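Local coordinates for protein DJ-1 homolog D (Arabidopsis thaliana, PDB 4OGG) that belongs to the DJ-1/PfpI family and carries two copies of its alpha/beta domain in tandem, each built on a six-stranded sheet, at residues K212-S217 with P370-Q375; N359-A364 with M377-I382; Q23-F28 with Q181-A186. All blocks are in the same frame, centred on the assembly; numbering follows the deposited sequence.

Contact 1: K212-S217 with P370-Q375; sequences KVPFQS and PEFVSQ
P214 and S217 of helix 208-221 face F372 and V373 of helix 369-380, a helix-helix contact on one side of the second six-stranded sheet in this doubled DJ-1/PfpI alpha/beta fold. The local axes come no nearer than 10.4 Å and cross at -36°, so side chains bridge the interval. Apolar contact does all the work across it. P214 CG lies near the plane of the F372 ring, at its edge, 4.1 Å from CD2, and the two side chains stand roughly at right angles. V373 presents both methyls, CG1 and CG2, to S217 CB, each at 4.1 Å, while CG2 also leans on P214 CA.

The backbone hydrogen bonds lie within each helix, and the one made by a contacting side chain is that of S217. P214 has no N-H to give, and the helix kinks where its N makes no bond to the preceding turn. S217 turns its hydroxyl beside its own backbone N (chi1 -71°) and back onto the preceding turn, leaving CB to meet V373. Neighbours from outside complete the packing: S217 also touches A24, and V373 touches A27, both of helix 15-27, while F372 reaches I310, next in sequence to a modified cysteine. Two donors grip V213 O from opposite faces of its carbonyl plane: S217 N at 2.8 Å, and S217 OG at 2.7 Å, 44° out of that plane.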
loop_
_atom_site.group_PDB
_atom_site.type_symbol
_atom_site.label_atom_id
_atom_site.label_comp_id
_atom_site.label_asym_id
_atom_site.label_seq_id
_atom_site.Cartn_x
_atom_site.Cartn_y
_atom_site.Cartn_z
ATOM N N LYS C 212 -18.066 3.097 -12.253
ATOM C CA LYS C 212 -17.882 4.424 -12.826
ATOM C C LYS C 212 -18.089 4.555 -14.328
ATOM O O LYS C 212 -18.757 5.486 -14.780
ATOM C CB LYS C 212 -16.493 4.967 -12.476
ATOM C CG LYS C 212 -16.406 6.496 -12.511
ATOM C CD LYS C 212 -17.113 7.114 -11.302
ATOM C CE LYS C 212 -16.833 8.608 -11.183
ATOM N NZ LYS C 212 -17.440 9.206 -9.954
ATOM N N VAL C 213 -17.519 3.643 -15.105
ATOM C CA VAL C 213 -17.652 3.740 -16.553
ATOM C C VAL C 213 -19.091 3.648 -17.053
ATOM O O VAL C 213 -19.559 4.543 -17.760
ATOM C CB VAL C 213 -16.765 2.696 -17.270
ATOM C CG1 VAL C 213 -16.939 2.809 -18.781
ATOM C CG2 VAL C 213 -15.302 2.934 -16.905
ATOM N N PRO C 214 -19.819 2.574 -16.702
ATOM C CA PRO C 214 -21.201 2.511 -17.192
ATOM C C PRO C 214 -22.044 3.653 -16.623
ATOM O O PRO C 214 -22.869 4.245 -17.324
ATOM C CB PRO C 214 -21.684 1.143 -16.706
ATOM C CG PRO C 214 -20.406 0.332 -16.644
ATOM C CD PRO C 214 -19.445 1.318 -16.026
ATOM N N PHE C 215 -21.820 3.966 -15.351
ATOM C CA PHE C 215 -22.569 5.021 -14.674
ATOM C C PHE C 215 -22.422 6.359 -15.389
ATOM O O PHE C 215 -23.416 6.997 -15.740
ATOM C CB PHE C 215 -22.099 5.137 -13.217
ATOM C CG PHE C 215 -22.945 6.050 -12.370
ATOM C CD1 PHE C 215 -22.584 7.380 -12.178
ATOM C CD2 PHE C 215 -24.101 5.578 -11.759
ATOM C CE1 PHE C 215 -23.360 8.228 -11.388
ATOM C CE2 PHE C 215 -24.888 6.419 -10.967
ATOM C CZ PHE C 215 -24.515 7.746 -10.782
ATOM N N GLN C 216 -21.186 6.775 -15.630
ATOM C CA GLN C 216 -20.965 8.047 -16.299
ATOM C C GLN C 216 -21.252 8.005 -17.795
ATOM O O GLN C 216 -21.603 9.025 -18.386
ATOM C CB GLN C 216 -19.546 8.542 -16.023
ATOM C CG GLN C 216 -19.352 8.875 -14.553
ATOM C CD GLN C 216 -18.161 9.760 -14.299
ATOM O OE1 GLN C 216 -18.269 10.784 -13.621
ATOM N NE2 GLN C 216 -17.013 9.373 -14.829
ATOM N N SER C 217 -21.114 6.835 -18.412
ATOM C CA SER C 217 -21.397 6.718 -19.840
ATOM C C SER C 217 -22.884 6.994 -20.064
ATOM O O SER C 217 -23.265 7.735 -20.975
ATOM C CB SER C 217 -21.053 5.315 -20.355
ATOM O OG SER C 217 -19.652 5.101 -20.391
ATOM N N PRO C 370 -17.426 -1.167 -23.645
ATOM C CA PRO C 370 -17.974 -0.576 -24.871
ATOM C C PRO C 370 -19.203 -1.333 -25.366
ATOM O O PRO C 370 -20.243 -0.731 -25.626
ATOM C CB PRO C 370 -16.801 -0.655 -25.842
ATOM C CG PRO C 370 -15.622 -0.458 -24.927
ATOM C CD PRO C 370 -15.971 -1.363 -23.767
ATOM N N GLU C 371 -19.089 -2.653 -25.487
ATOM C CA GLU C 371 -20.216 -3.456 -25.946
ATOM C C GLU C 371 -21.298 -3.521 -24.877
ATOM O O GLU C 371 -22.487 -3.576 -25.191
ATOM C CB GLU C 371 -19.760 -4.867 -26.325
ATOM C CG GLU C 371 -18.825 -4.901 -27.531
ATOM C CD GLU C 371 -18.691 -6.285 -28.141
ATOM O OE1 GLU C 371 -17.871 -6.446 -29.071
ATOM O OE2 GLU C 371 -19.408 -7.212 -27.701
ATOM N N PHE C 372 -20.882 -3.504 -23.615
ATOM C CA PHE C 372 -21.817 -3.544 -22.493
ATOM C C PHE C 372 -22.768 -2.350 -22.589
ATOM O O PHE C 372 -23.991 -2.508 -22.600
ATOM C CB PHE C 372 -21.042 -3.485 -21.168
ATOM C CG PHE C 372 -21.895 -3.693 -19.940
ATOM C CD1 PHE C 372 -22.539 -4.909 -19.715
ATOM C CD2 PHE C 372 -22.011 -2.688 -18.981
ATOM C CE1 PHE C 372 -23.279 -5.122 -18.555
ATOM C CE2 PHE C 372 -22.749 -2.889 -17.816
ATOM C CZ PHE C 372 -23.384 -4.111 -17.601
ATOM N N VAL C 373 -22.197 -1.153 -22.662
ATOM C CA VAL C 373 -22.991 0.065 -22.753
ATOM C C VAL C 373 -23.734 0.137 -24.086
ATOM O O VAL C 373 -24.905 0.513 -24.133
ATOM C CB VAL C 373 -22.098 1.315 -22.596
ATOM C CG1 VAL C 373 -22.927 2.579 -22.775
ATOM C CG2 VAL C 373 -21.443 1.310 -21.221
ATOM N N SER C 374 -23.052 -0.236 -25.164
ATOM C CA SER C 374 -23.649 -0.205 -26.499
ATOM C C SER C 374 -24.892 -1.092 -26.593
ATOM O O SER C 374 -25.926 -0.678 -27.122
ATOM C CB SER C 374 -22.621 -0.654 -27.545
ATOM O OG SER C 374 -23.165 -0.609 -28.854
ATOM N N GLN C 375 -24.794 -2.312 -26.079
ATOM C CA GLN C 375 -25.925 -3.230 -26.133
ATOM C C GLN C 375 -27.060 -2.794 -25.213
ATOM O O GLN C 375 -28.227 -3.040 -25.507
ATOM C CB GLN C 375 -25.463 -4.655 -25.817
ATOM C CG GLN C 375 -24.454 -5.161 -26.847
ATOM C CD GLN C 375 -24.060 -6.614 -26.666
ATOM O OE1 GLN C 375 -23.048 -7.059 -27.211
ATOM N NE2 GLN C 375 -24.862 -7.365 -25.919
#

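Contact 2: N359-A364 with M377-I382; sequences NLVTGA and MALLGI
N359 and L379 bring their CA atoms to 7.1 Å, the nearest backbone approach between strand 360-362, with the residues beside it, and the last turn of helix 369-380, in a helix-on-sheet packing of the second DJ-1/PfpI copy. From V361 the strand leaves the helix's last turn and passes alongside its earlier turns, at Q375 and F372. On the other side the helix closes with a Schellman motif: I382 N reaches back to M377 O at 2.9 Å and G381 N to A378 O at 3.1 Å. G381 makes the turn with a positive phi of 77°, a conformation that glycine enters without strain.

One methyl carries the contact. L379 holds CG beside its backbone N (chi1 -72°) and then extends its chain fully, which delivers CD1 to the strand. There CD1 meets V361 CG2 at 3.5 Å, tighter than ordinary carbon-carbon contact, the two side chains running antiparallel alongside one another. The same CD1 rests 3.8 Å from N359 O, so the leucine tip touches backbone as well as side chain. The amide of N359 leads away from the helix and is engaged by R326 and the carbonyl of K305.

V361 divides its two methyls between neighbours, since CG1 packs on Q375 one turn earlier in the same helix. L360 and T362 use the other face of the strand, against strand 327-328 and helix 314-320. Within the sheet, strand 360-362 runs parallel to 307-309 and antiparallel to 355-357. M377, in the last turns, and I382, just past the helix, both touch L221 of helix 208-221.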
loop_
_atom_site.group_PDB
_atom_site.type_symbol
_atom_site.label_atom_id
_atom_site.label_comp_id
_atom_site.label_asym_id
_atom_site.label_seq_id
_atom_site.Cartn_x
_atom_site.Cartn_y
_atom_site.Cartn_z
ATOM N N ASN C 359 -34.101 -9.180 -22.664
ATOM C CA ASN C 359 -33.897 -7.976 -21.866
ATOM C C ASN C 359 -32.607 -8.038 -21.055
ATOM O O ASN C 359 -32.294 -7.110 -20.312
ATOM C CB ASN C 359 -35.066 -7.787 -20.901
ATOM C CG ASN C 359 -35.051 -8.800 -19.765
ATOM O OD1 ASN C 359 -34.931 -10.004 -19.993
ATOM N ND2 ASN C 359 -35.176 -8.315 -18.535
ATOM N N LEU C 360 -31.858 -9.123 -21.205
ATOM C CA LEU C 360 -30.630 -9.300 -20.438
ATOM C C LEU C 360 -29.329 -9.092 -21.207
ATOM O O LEU C 360 -29.065 -9.767 -22.200
ATOM C CB LEU C 360 -30.626 -10.696 -19.810
ATOM C CG LEU C 360 -29.455 -11.051 -18.891
ATOM C CD1 LEU C 360 -29.483 -10.162 -17.653
ATOM C CD2 LEU C 360 -29.549 -12.515 -18.498
ATOM N N VAL C 361 -28.516 -8.152 -20.731
ATOM C CA VAL C 361 -27.220 -7.865 -21.341
ATOM C C VAL C 361 -26.148 -8.243 -20.326
ATOM O O VAL C 361 -26.179 -7.784 -19.182
ATOM C CB VAL C 361 -27.051 -6.361 -21.679
ATOM C CG1 VAL C 361 -25.629 -6.101 -22.171
ATOM C CG2 VAL C 361 -28.062 -5.942 -22.743
ATOM N N THR C 362 -25.206 -9.081 -20.738
ATOM C CA THR C 362 -24.147 -9.498 -19.830
ATOM C C THR C 362 -22.744 -9.313 -20.377
ATOM O O THR C 362 -22.483 -9.519 -21.566
ATOM C CB THR C 362 -24.312 -10.980 -19.400
ATOM O OG1 THR C 362 -24.464 -11.809 -20.560
ATOM C CG2 THR C 362 -25.517 -11.138 -18.497
ATOM N N GLY C 363 -21.847 -8.917 -19.478
ATOM C CA GLY C 363 -20.451 -8.717 -19.818
ATOM C C GLY C 363 -19.619 -9.604 -18.909
ATOM O O GLY C 363 -20.123 -10.113 -17.906
ATOM N N ALA C 364 -18.345 -9.781 -19.239
ATOM C CA ALA C 364 -17.471 -10.639 -18.449
ATOM C C ALA C 364 -16.482 -9.902 -17.553
ATOM O O ALA C 364 -16.158 -10.373 -16.463
ATOM C CB ALA C 364 -16.711 -11.578 -19.374
ATOM N N MET C 377 -27.725 0.316 -24.613
ATOM C CA MET C 377 -28.291 1.440 -25.351
ATOM C C MET C 377 -29.297 0.938 -26.376
ATOM O O MET C 377 -30.380 1.504 -26.525
ATOM C CB MET C 377 -27.183 2.218 -26.066
ATOM C CG MET C 377 -26.301 3.041 -25.139
ATOM S SD MET C 377 -24.868 3.732 -25.992
ATOM C CE MET C 377 -25.670 4.935 -27.085
ATOM N N ALA C 378 -28.931 -0.127 -27.085
ATOM C CA ALA C 378 -29.804 -0.706 -28.097
ATOM C C ALA C 378 -31.153 -1.094 -27.498
ATOM O O ALA C 378 -32.201 -0.765 -28.052
ATOM C CB ALA C 378 -29.140 -1.924 -28.725
ATOM N N LEU C 379 -31.125 -1.790 -26.363
ATOM C CA LEU C 379 -32.358 -2.213 -25.701
ATOM C C LEU C 379 -33.193 -1.034 -25.215
ATOM O O LEU C 379 -34.422 -1.101 -25.212
ATOM C CB LEU C 379 -32.050 -3.137 -24.517
ATOM C CG LEU C 379 -31.560 -4.548 -24.847
ATOM C CD1 LEU C 379 -31.396 -5.340 -23.561
ATOM C CD2 LEU C 379 -32.556 -5.241 -25.764
ATOM N N LEU C 380 -32.527 0.040 -24.803
ATOM C CA LEU C 380 -33.224 1.227 -24.321
ATOM C C LEU C 380 -33.652 2.152 -25.458
ATOM O O LEU C 380 -34.394 3.110 -25.242
ATOM C CB LEU C 380 -32.340 1.998 -23.337
ATOM C CG LEU C 380 -32.146 1.357 -21.960
ATOM C CD1 LEU C 380 -31.113 2.137 -21.165
ATOM C CD2 LEU C 380 -33.483 1.322 -21.227
ATOM N N GLY C 381 -33.181 1.865 -26.665
ATOM C CA GLY C 381 -33.533 2.691 -27.807
ATOM C C GLY C 381 -32.772 4.003 -27.859
ATOM O O GLY C 381 -33.214 4.955 -28.507
ATOM N N ILE C 382 -31.634 4.060 -27.169
ATOM C CA ILE C 382 -30.802 5.262 -27.152
ATOM C C ILE C 382 -29.822 5.189 -28.315
ATOM O O ILE C 382 -29.144 4.177 -28.501
ATOM C CB ILE C 382 -29.983 5.380 -25.847
ATOM C CG1 ILE C 382 -30.916 5.364 -24.637
ATOM C CG2 ILE C 382 -29.170 6.668 -25.863
ATOM C CD1 ILE C 382 -30.185 5.366 -23.299
#

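Contact 3: Q23-F28 with Q181-A186; sequences QALQAF and QLFVKA
L25 meets both F183 and V184 of helix 176-186, where that helix and helix 15-27 pack together beside the first six-stranded sheet of the DJ-1/PfpI alpha/beta fold. L25 CD1 comes to the edge of the F183 ring, near the ring plane, 3.9 Å from CE2, with the two side chains roughly perpendicular. L25 CD2 is shared between the same F183 edge and V184, whose CG2 lies 4.1 Å away; here leucine and valine lie side by side, pointing opposite ways. The fork of L25 thus fits between an aromatic edge and a branched aliphatic side chain.

F28 CD2 reaches the same methyl, V184 CG2, at 3.9 Å, the methyl lying obliquely to the ring. V184 CG2 is therefore shared by L25 and F28. V184 CG2 is set beside the valine's backbone N, while CG1 stands anti to that N (chi1 169°). F28 is the first residue to leave helical geometry at the end of helix 15-27, and its ring folds back over the last turn, so that A24 O sits 3.1 Å above the ring plane, over its centre.

The surroundings extend this apolar layer. L25 also touches I30 and V32 of strand 30-35, F183 touches I168 of strand 167-170, and F28 packs on L221 and M377, which belong to the second half of the protein. At its margins, Q23 hydrogen-bonds to H369 and W366, and Q181 to A220.

All four residues that meet are buried and hydrophobic, methyls against one ring edge and one obliquely met ring. The contact therefore probably depends on shape fit and burial of apolar surface rather than on directional bonds.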
loop_
_atom_site.group_PDB
_atom_site.type_symbol
_atom_site.label_atom_id
_atom_site.label_comp_id
_atom_site.label_asym_id
_atom_site.label_seq_id
_atom_site.Cartn_x
_atom_site.Cartn_y
_atom_site.Cartn_z
ATOM N N GLN C 23 -13.811 4.178 -23.123
ATOM C CA GLN C 23 -14.878 3.204 -23.308
ATOM C C GLN C 23 -16.232 3.814 -23.652
ATOM O O GLN C 23 -16.999 3.234 -24.420
ATOM C CB GLN C 23 -14.985 2.317 -22.067
ATOM C CG GLN C 23 -13.668 1.637 -21.734
ATOM C CD GLN C 23 -13.805 0.595 -20.654
ATOM O OE1 GLN C 23 -14.212 0.899 -19.531
ATOM N NE2 GLN C 23 -13.464 -0.646 -20.983
ATOM N N ALA C 24 -16.528 4.982 -23.096
ATOM C CA ALA C 24 -17.799 5.634 -23.381
ATOM C C ALA C 24 -17.865 5.997 -24.861
ATOM O O ALA C 24 -18.841 5.685 -25.542
ATOM C CB ALA C 24 -17.956 6.889 -22.532
ATOM N N LEU C 25 -16.823 6.656 -25.357
ATOM C CA LEU C 25 -16.798 7.057 -26.756
ATOM C C LEU C 25 -16.931 5.849 -27.673
ATOM O O LEU C 25 -17.648 5.897 -28.674
ATOM C CB LEU C 25 -15.515 7.831 -27.063
ATOM C CG LEU C 25 -15.385 9.165 -26.319
ATOM C CD1 LEU C 25 -14.075 9.820 -26.713
ATOM C CD2 LEU C 25 -16.558 10.089 -26.649
ATOM N N GLN C 26 -16.245 4.763 -27.333
ATOM C CA GLN C 26 -16.338 3.552 -28.135
ATOM C C GLN C 26 -17.769 3.022 -28.095
ATOM O O GLN C 26 -18.313 2.599 -29.115
ATOM C CB GLN C 26 -15.367 2.490 -27.614
ATOM C CG GLN C 26 -13.932 2.737 -28.035
ATOM C CD GLN C 26 -13.000 1.638 -27.584
ATOM O OE1 GLN C 26 -12.590 1.590 -26.426
ATOM N NE2 GLN C 26 -12.668 0.739 -28.497
ATOM N N ALA C 27 -18.384 3.054 -26.918
ATOM C CA ALA C 27 -19.751 2.567 -26.782
ATOM C C ALA C 27 -20.692 3.358 -27.682
ATOM O O ALA C 27 -21.711 2.835 -28.139
ATOM C CB ALA C 27 -20.210 2.671 -25.333
ATOM N N PHE C 28 -20.338 4.613 -27.944
ATOM C CA PHE C 28 -21.162 5.481 -28.775
ATOM C C PHE C 28 -20.862 5.375 -30.264
ATOM O O PHE C 28 -21.379 6.159 -31.062
ATOM C CB PHE C 28 -21.014 6.937 -28.334
ATOM C CG PHE C 28 -21.303 7.164 -26.878
ATOM C CD1 PHE C 28 -22.093 6.272 -26.157
ATOM C CD2 PHE C 28 -20.803 8.288 -26.229
ATOM C CE1 PHE C 28 -22.380 6.496 -24.811
ATOM C CE2 PHE C 28 -21.087 8.520 -24.885
ATOM C CZ PHE C 28 -21.877 7.621 -24.176
ATOM N N GLN C 181 -20.543 14.538 -23.252
ATOM C CA GLN C 181 -21.684 14.905 -24.089
ATOM C C GLN C 181 -21.326 16.055 -25.029
ATOM O O GLN C 181 -21.644 16.020 -26.219
ATOM C CB GLN C 181 -22.881 15.309 -23.225
ATOM C CG GLN C 181 -24.194 15.335 -23.995
ATOM C CD GLN C 181 -25.362 15.796 -23.146
ATOM O OE1 GLN C 181 -25.587 16.995 -22.981
ATOM N NE2 GLN C 181 -26.107 14.844 -22.594
ATOM N N LEU C 182 -20.657 17.068 -24.493
ATOM C CA LEU C 182 -20.261 18.226 -25.284
ATOM C C LEU C 182 -19.286 17.838 -26.388
ATOM O O LEU C 182 -19.328 18.388 -27.491
ATOM C CB LEU C 182 -19.627 19.286 -24.380
ATOM C CG LEU C 182 -20.579 20.017 -23.431
ATOM C CD1 LEU C 182 -19.790 20.764 -22.377
ATOM C CD2 LEU C 182 -21.464 20.973 -24.235
ATOM N N PHE C 183 -18.411 16.883 -26.086
ATOM C CA PHE C 183 -17.420 16.421 -27.050
ATOM C C PHE C 183 -18.122 15.671 -28.175
ATOM O O PHE C 183 -17.812 15.866 -29.350
ATOM C CB PHE C 183 -16.400 15.516 -26.352
ATOM C CG PHE C 183 -15.234 15.121 -27.219
ATOM C CD1 PHE C 183 -14.403 16.089 -27.780
ATOM C CD2 PHE C 183 -14.945 13.779 -27.444
ATOM C CE1 PHE C 183 -13.297 15.721 -28.551
ATOM C CE2 PHE C 183 -13.843 13.402 -28.214
ATOM C CZ PHE C 183 -13.018 14.374 -28.767
ATOM N N VAL C 184 -19.072 14.820 -27.807
ATOM C CA VAL C 184 -19.829 14.056 -28.789
ATOM C C VAL C 184 -20.565 15.023 -29.715
ATOM O O VAL C 184 -20.570 14.850 -30.936
ATOM C CB VAL C 184 -20.848 13.127 -28.096
ATOM C CG1 VAL C 184 -21.821 12.546 -29.122
ATOM C CG2 VAL C 184 -20.110 11.999 -27.391
ATOM N N LYS C 185 -21.181 16.043 -29.127
ATOM C CA LYS C 185 -21.913 17.037 -29.906
ATOM C C LYS C 185 -20.963 17.798 -30.820
ATOM O O LYS C 185 -21.297 18.111 -31.964
ATOM C CB LYS C 185 -22.639 18.007 -28.972
ATOM C CG LYS C 185 -23.836 17.384 -28.277
ATOM C CD LYS C 185 -24.516 18.373 -27.356
ATOM C CE LYS C 185 -25.741 17.759 -26.707
ATOM N NZ LYS C 185 -26.384 18.707 -25.751
ATOM N N ALA C 186 -19.770 18.085 -30.307
ATOM C CA ALA C 186 -18.755 18.800 -31.067
ATOM C C ALA C 186 -18.342 17.980 -32.285
ATOM O O ALA C 186 -17.998 18.536 -33.328
ATOM C CB ALA C 186 -17.548 19.075 -30.186
#

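In the fold
Contact 3 comes first along the chain and closes before contact 1 opens, whereas contacts 1 and 2 interleave through their shared helix 369-380. Contacts 1 and 3 join the equivalent pair of helices in the two halves of the protein: the helix following the first sheet strand and the one following the last. Their centres lie about 11 Å apart, and helix 15-27 packs against both helices of contact 1, so the two pairs meet directly where the halves join. Contact 2, about 10 Å from contact 1 and 18 Å from contact 3 between centres, ties helix 369-380 to its own sheet. Together they run from the first half, across the junction, to the sheet of the second.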